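Local coordinates for citrate synthase (PDB 6ABW), which probably catalyses the condensation of oxaloacetate with acetyl-CoA and water to give citrate and CoA, a step of the tricarboxylic acid cycle, at residues A[119-123]-A[211-217]; A[123-129]-A[358-363]. One frame throughout, in Å; residues are numbered along the deposited sequence.

Contact 1 (A[119-123]-A[211-217]); sequences YGMPW and LSDIYSC
The indole of W123 reaches across to the turn before helix 214-225 and gives its one N-H to a backbone carbonyl: NE1 bonds S212 O at 2.7 Å, almost straight at 170°. The acceptor lies in the plane of the ring, whereas the donor stands above the plane of the S212 carbonyl, not on a lone pair. Beside it, CD1 of W123 rests 3.3 Å from L211 O, while CH2 of W123 meets I214 CD1 at 4.1 Å, the two side chains crossing at about a right angle. This is the close-packed end. Putting an alanine at W123 would probably leave S212 O without its donor and open a gap between L211 and I214.

Toward G120 the two segments also run close. CA of G120 sits 3.6 Å from D213 CG, and a CB at this glycine would clash with the carboxylate. D213 is the N-cap of helix 214-225; its CG stands between the backbone N and the carbonyl carbon (chi1 63°), which lets OD1 accept from S216 N at 3.1 Å. S116 also bonds OD1, and K226 of the second subunit forms a salt bridge with OD2. Further along, CB of Y119 lies against Y215.

The looser side is at M121 and P122, exposed residues whose CB atoms point away from the other segment. Here a water takes the place of direct contact, donating to M121 O and accepting from I214 N. Chemically, then, the first-turn N-H groups of I214 and S216 are met by the water and the D213 carboxylate, while the indole satisfies the S212 carbonyl in the preceding turn.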
# COMPACT_ATOMS: atom_id res chain seq x y z
N TYR A 119 -2.73 -13.53 -8.61
CA TYR A 119 -1.91 -13.41 -9.78
C TYR A 119 -0.49 -12.96 -9.52
O TYR A 119 0.32 -12.97 -10.47
CB TYR A 119 -2.54 -12.43 -10.74
CG TYR A 119 -3.82 -12.85 -11.40
CD1 TYR A 119 -3.86 -13.98 -12.23
CD2 TYR A 119 -4.93 -12.09 -11.28
CE1 TYR A 119 -5.05 -14.36 -12.82
CE2 TYR A 119 -6.10 -12.44 -11.92
CZ TYR A 119 -6.14 -13.57 -12.70
OH TYR A 119 -7.34 -13.89 -13.33
N GLY A 120 -0.20 -12.47 -8.33
CA GLY A 120 1.12 -11.87 -8.06
C GLY A 120 2.24 -12.86 -8.40
O GLY A 120 2.17 -14.04 -7.98
N MET A 121 3.24 -12.41 -9.15
CA MET A 121 4.41 -13.23 -9.49
C MET A 121 5.70 -12.50 -9.15
O MET A 121 5.72 -11.26 -9.08
CB MET A 121 4.41 -13.53 -11.01
CG MET A 121 3.32 -14.44 -11.50
SD MET A 121 3.61 -16.10 -10.86
CE MET A 121 4.86 -16.60 -12.09
N PRO A 122 6.82 -13.23 -9.03
CA PRO A 122 8.05 -12.54 -8.68
C PRO A 122 8.55 -11.66 -9.86
O PRO A 122 8.24 -11.88 -11.02
CB PRO A 122 9.07 -13.69 -8.40
CG PRO A 122 8.25 -14.91 -8.23
CD PRO A 122 6.94 -14.70 -8.94
N TRP A 123 9.39 -10.70 -9.51
CA TRP A 123 10.02 -9.88 -10.55
C TRP A 123 10.88 -10.79 -11.42
O TRP A 123 11.53 -11.70 -10.93
CB TRP A 123 10.82 -8.78 -9.89
CG TRP A 123 9.88 -7.78 -9.31
CD1 TRP A 123 9.27 -7.79 -8.09
CD2 TRP A 123 9.32 -6.68 -10.03
NE1 TRP A 123 8.37 -6.73 -8.02
CE2 TRP A 123 8.42 -6.01 -9.18
CE3 TRP A 123 9.55 -6.16 -11.32
CZ2 TRP A 123 7.72 -4.87 -9.58
CZ3 TRP A 123 8.87 -5.02 -11.70
CH2 TRP A 123 7.97 -4.40 -10.83
N LEU A 211 10.65 -6.10 -3.59
CA LEU A 211 10.32 -7.05 -4.61
C LEU A 211 8.95 -7.61 -4.42
O LEU A 211 8.59 -8.65 -4.98
CB LEU A 211 11.43 -8.11 -4.84
CG LEU A 211 12.77 -7.51 -5.19
CD1 LEU A 211 13.82 -8.62 -5.36
CD2 LEU A 211 12.78 -6.59 -6.40
N SER A 212 8.10 -6.87 -3.73
CA SER A 212 6.66 -7.19 -3.73
C SER A 212 6.13 -7.17 -5.17
O SER A 212 6.57 -6.37 -5.99
CB SER A 212 5.89 -6.24 -2.80
OG SER A 212 4.54 -6.72 -2.69
N ASP A 213 5.19 -8.06 -5.49
CA ASP A 213 4.66 -8.16 -6.85
C ASP A 213 3.98 -6.86 -7.35
O ASP A 213 3.60 -6.00 -6.57
CB ASP A 213 3.72 -9.33 -6.99
CG ASP A 213 2.46 -9.21 -6.11
OD1 ASP A 213 1.51 -8.54 -6.54
OD2 ASP A 213 2.40 -9.78 -5.01
N ILE A 214 3.97 -6.73 -8.66
CA ILE A 214 3.43 -5.54 -9.29
C ILE A 214 2.00 -5.16 -8.89
O ILE A 214 1.66 -3.99 -8.82
CB ILE A 214 3.66 -5.61 -10.83
CG1 ILE A 214 3.61 -4.22 -11.41
CG2 ILE A 214 2.67 -6.57 -11.47
CD1 ILE A 214 4.34 -4.11 -12.77
N TYR A 215 1.13 -6.14 -8.64
CA TYR A 215 -0.18 -5.84 -8.16
C TYR A 215 -0.17 -5.16 -6.77
O TYR A 215 -0.94 -4.19 -6.57
CB TYR A 215 -1.04 -7.09 -8.10
CG TYR A 215 -1.44 -7.61 -9.48
CD1 TYR A 215 -0.61 -8.46 -10.17
CD2 TYR A 215 -2.63 -7.24 -10.10
CE1 TYR A 215 -0.92 -8.94 -11.45
CE2 TYR A 215 -2.98 -7.75 -11.33
CZ TYR A 215 -2.11 -8.58 -12.04
OH TYR A 215 -2.45 -9.06 -13.33
N SER A 216 0.72 -5.61 -5.87
CA SER A 216 0.87 -5.03 -4.53
C SER A 216 1.49 -3.63 -4.62
O SER A 216 1.15 -2.81 -3.80
CB SER A 216 1.64 -5.93 -3.57
OG SER A 216 0.69 -6.84 -3.02
N CYS A 217 2.35 -3.40 -5.61
CA CYS A 217 2.81 -2.04 -5.88
C CYS A 217 1.64 -1.11 -6.20
O CYS A 217 1.56 -0.01 -5.64
CB CYS A 217 3.89 -2.01 -6.97
SG CYS A 217 5.36 -2.96 -6.53
O HOH W 1 5.44 -8.77 -10.26

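Contact 2 (A[123-129]-A[358-363]); sequences WNKATNR and VIEYVE
E363 of helix 342-365 receives two side chains from the start of helix 128-151, and these polar bonds make up one half of the contact. R129 grips the carboxylate end-on in a salt bridge, NH2 to OE1 of E363 at 2.8 Å and NH1 to OE2 of E363 also at 2.8 Å. The first bond is nearly straight and lies in the guanidinium plane; the second is more bent, at 142°, with OE2 tilted from that plane, and the two flat groups are turned 43° against each other. N128 adds a third bond, ND2 to OE2 of E363 at 2.9 Å, arriving on the anti lone pair while NH1 uses the syn one. With both oxygens held, the carboxylate has little freedom to rotate. The amide of N128 is fixed at its other end too, since OD1 accepts from N124 N. K125 brings a further positive charge, its NZ 4.0 Å from OE1 of E363, beyond salt-bridge range; together these charges would probably keep E363 ionised.

The apolar half centres on the indole of W123. CG2 of V362 stands over the six-membered ring in a CH-pi contact, 3.7 Å from the centroid and 3° off the normal. V362 CG1, anti to the backbone N, lies against CE3 of W123. At the rim, CH2 of W123 meets V358 CG2 at 3.7 Å, and I359 CG1 touches CZ3 of W123. I359 joins the two halves, for its CG2 lies over a face of the R129 guanidinium.

The contact thus joins helix 128-151 and the loop before it to helix 342-365. Neighbouring helices flank it: I214 of helix 214-225 packs on V358 and I359, A204 of helix 199-208 touches V358, and on the arginine side L64 and Y65 of helix 56-65 meet I359 and R129.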
# COMPACT_ATOMS: atom_id res chain seq x y z
N TRP A 123 9.39 -10.70 -9.51
CA TRP A 123 10.02 -9.88 -10.55
C TRP A 123 10.88 -10.79 -11.42
O TRP A 123 11.53 -11.70 -10.93
CB TRP A 123 10.82 -8.78 -9.89
CG TRP A 123 9.88 -7.78 -9.31
CD1 TRP A 123 9.27 -7.79 -8.09
CD2 TRP A 123 9.32 -6.68 -10.03
NE1 TRP A 123 8.37 -6.73 -8.02
CE2 TRP A 123 8.42 -6.01 -9.18
CE3 TRP A 123 9.55 -6.16 -11.32
CZ2 TRP A 123 7.72 -4.87 -9.58
CZ3 TRP A 123 8.87 -5.02 -11.70
CH2 TRP A 123 7.97 -4.40 -10.83
N ASN A 124 10.78 -10.57 -12.70
CA ASN A 124 11.48 -11.35 -13.75
C ASN A 124 11.64 -10.47 -15.00
O ASN A 124 10.65 -10.15 -15.66
CB ASN A 124 10.68 -12.63 -14.03
CG ASN A 124 11.37 -13.48 -15.04
OD1 ASN A 124 12.55 -13.69 -14.90
ND2 ASN A 124 10.68 -13.92 -16.03
N LYS A 125 12.86 -10.08 -15.35
CA LYS A 125 13.04 -9.20 -16.54
C LYS A 125 12.29 -9.58 -17.78
O LYS A 125 11.71 -8.72 -18.41
CB LYS A 125 14.50 -9.05 -16.93
CG LYS A 125 15.30 -8.11 -16.07
CD LYS A 125 16.60 -7.72 -16.79
CE LYS A 125 17.41 -6.70 -15.99
NZ LYS A 125 17.34 -5.32 -16.58
N ALA A 126 12.24 -10.87 -18.14
CA ALA A 126 11.56 -11.31 -19.36
C ALA A 126 10.04 -11.19 -19.38
O ALA A 126 9.47 -11.09 -20.43
CB ALA A 126 11.89 -12.76 -19.70
N THR A 127 9.42 -11.18 -18.22
CA THR A 127 7.98 -11.17 -18.10
C THR A 127 7.37 -9.93 -17.37
O THR A 127 6.17 -9.84 -17.37
CB THR A 127 7.46 -12.44 -17.39
OG1 THR A 127 7.99 -12.56 -16.07
CG2 THR A 127 7.82 -13.66 -18.22
N ASN A 128 8.18 -9.05 -16.84
CA ASN A 128 7.66 -7.87 -16.09
C ASN A 128 6.64 -7.07 -16.94
O ASN A 128 5.53 -6.69 -16.47
CB ASN A 128 8.80 -6.96 -15.65
CG ASN A 128 9.65 -7.49 -14.53
OD1 ASN A 128 9.19 -8.29 -13.68
ND2 ASN A 128 10.90 -7.04 -14.48
N ARG A 129 6.93 -6.84 -18.22
CA ARG A 129 6.11 -6.00 -19.05
C ARG A 129 4.85 -6.71 -19.42
O ARG A 129 3.80 -6.10 -19.39
CB ARG A 129 6.91 -5.46 -20.24
CG ARG A 129 8.03 -4.56 -19.84
CD ARG A 129 9.06 -4.36 -20.99
NE ARG A 129 10.13 -3.50 -20.54
CZ ARG A 129 11.05 -3.88 -19.65
NH1 ARG A 129 11.08 -5.13 -19.16
NH2 ARG A 129 11.89 -3.01 -19.20
N VAL A 358 7.74 1.40 -11.69
CA VAL A 358 8.27 0.38 -10.83
C VAL A 358 9.16 -0.58 -11.65
O VAL A 358 10.20 -0.98 -11.13
CB VAL A 358 7.26 -0.39 -9.96
CG1 VAL A 358 6.61 0.61 -8.99
CG2 VAL A 358 6.21 -1.13 -10.74
N ILE A 359 8.80 -0.85 -12.89
CA ILE A 359 9.59 -1.76 -13.74
C ILE A 359 10.95 -1.10 -13.98
O ILE A 359 11.96 -1.73 -13.80
CB ILE A 359 8.91 -2.13 -15.03
CG1 ILE A 359 7.72 -3.01 -14.76
CG2 ILE A 359 9.90 -2.81 -16.02
CD1 ILE A 359 6.84 -3.24 -15.90
N GLU A 360 10.95 0.19 -14.30
CA GLU A 360 12.21 0.95 -14.48
C GLU A 360 13.05 0.91 -13.26
O GLU A 360 14.29 0.68 -13.30
CB GLU A 360 11.93 2.43 -14.76
CG GLU A 360 12.16 2.93 -16.13
CD GLU A 360 12.07 4.50 -16.20
OE1 GLU A 360 12.53 5.00 -17.25
OE2 GLU A 360 11.54 5.19 -15.25
N TYR A 361 12.40 1.13 -12.11
CA TYR A 361 13.09 1.14 -10.86
C TYR A 361 13.71 -0.21 -10.47
O TYR A 361 14.89 -0.26 -10.07
CB TYR A 361 12.17 1.68 -9.75
CG TYR A 361 12.87 1.85 -8.44
CD1 TYR A 361 13.66 2.96 -8.18
CD2 TYR A 361 12.74 0.87 -7.48
CE1 TYR A 361 14.29 3.09 -6.94
CE2 TYR A 361 13.38 0.97 -6.26
CZ TYR A 361 14.15 2.08 -5.98
OH TYR A 361 14.78 2.12 -4.72
N VAL A 362 12.94 -1.29 -10.57
CA VAL A 362 13.41 -2.60 -10.16
C VAL A 362 14.55 -3.02 -11.13
O VAL A 362 15.58 -3.58 -10.68
CB VAL A 362 12.29 -3.65 -10.15
CG1 VAL A 362 12.83 -5.03 -9.99
CG2 VAL A 362 11.26 -3.38 -9.00
N GLU A 363 14.35 -2.77 -12.43
CA GLU A 363 15.31 -3.32 -13.43
C GLU A 363 16.61 -2.56 -13.42
O GLU A 363 17.63 -3.13 -13.72
CB GLU A 363 14.69 -3.40 -14.81
CG GLU A 363 13.66 -4.47 -14.92
CD GLU A 363 13.11 -4.64 -16.34
OE1 GLU A 363 13.65 -3.90 -17.26
OE2 GLU A 363 12.14 -5.45 -16.59

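Contacts 1 and 2 show how one connecting loop can tie several helices together. Their centres are 10 Å apart and they share W123, in the loop that leads from helix 104-119 to helix 128-151. Along the chain the segments alternate: 119-123 and 123-129 are followed by 211-217, then 358-363. The two contacts also touch directly: L211 packs against V362, and through I214, set against V358 and I359, helices 214-225 and 342-365 meet beside the indole. Both lie within the largely helical citrate synthase fold, away from the bound acetyl-CoA and the predicted active-site residues. Residues of contact 1 also meet the second subunit, while no other chain of the assembly touches the segments of contact 2.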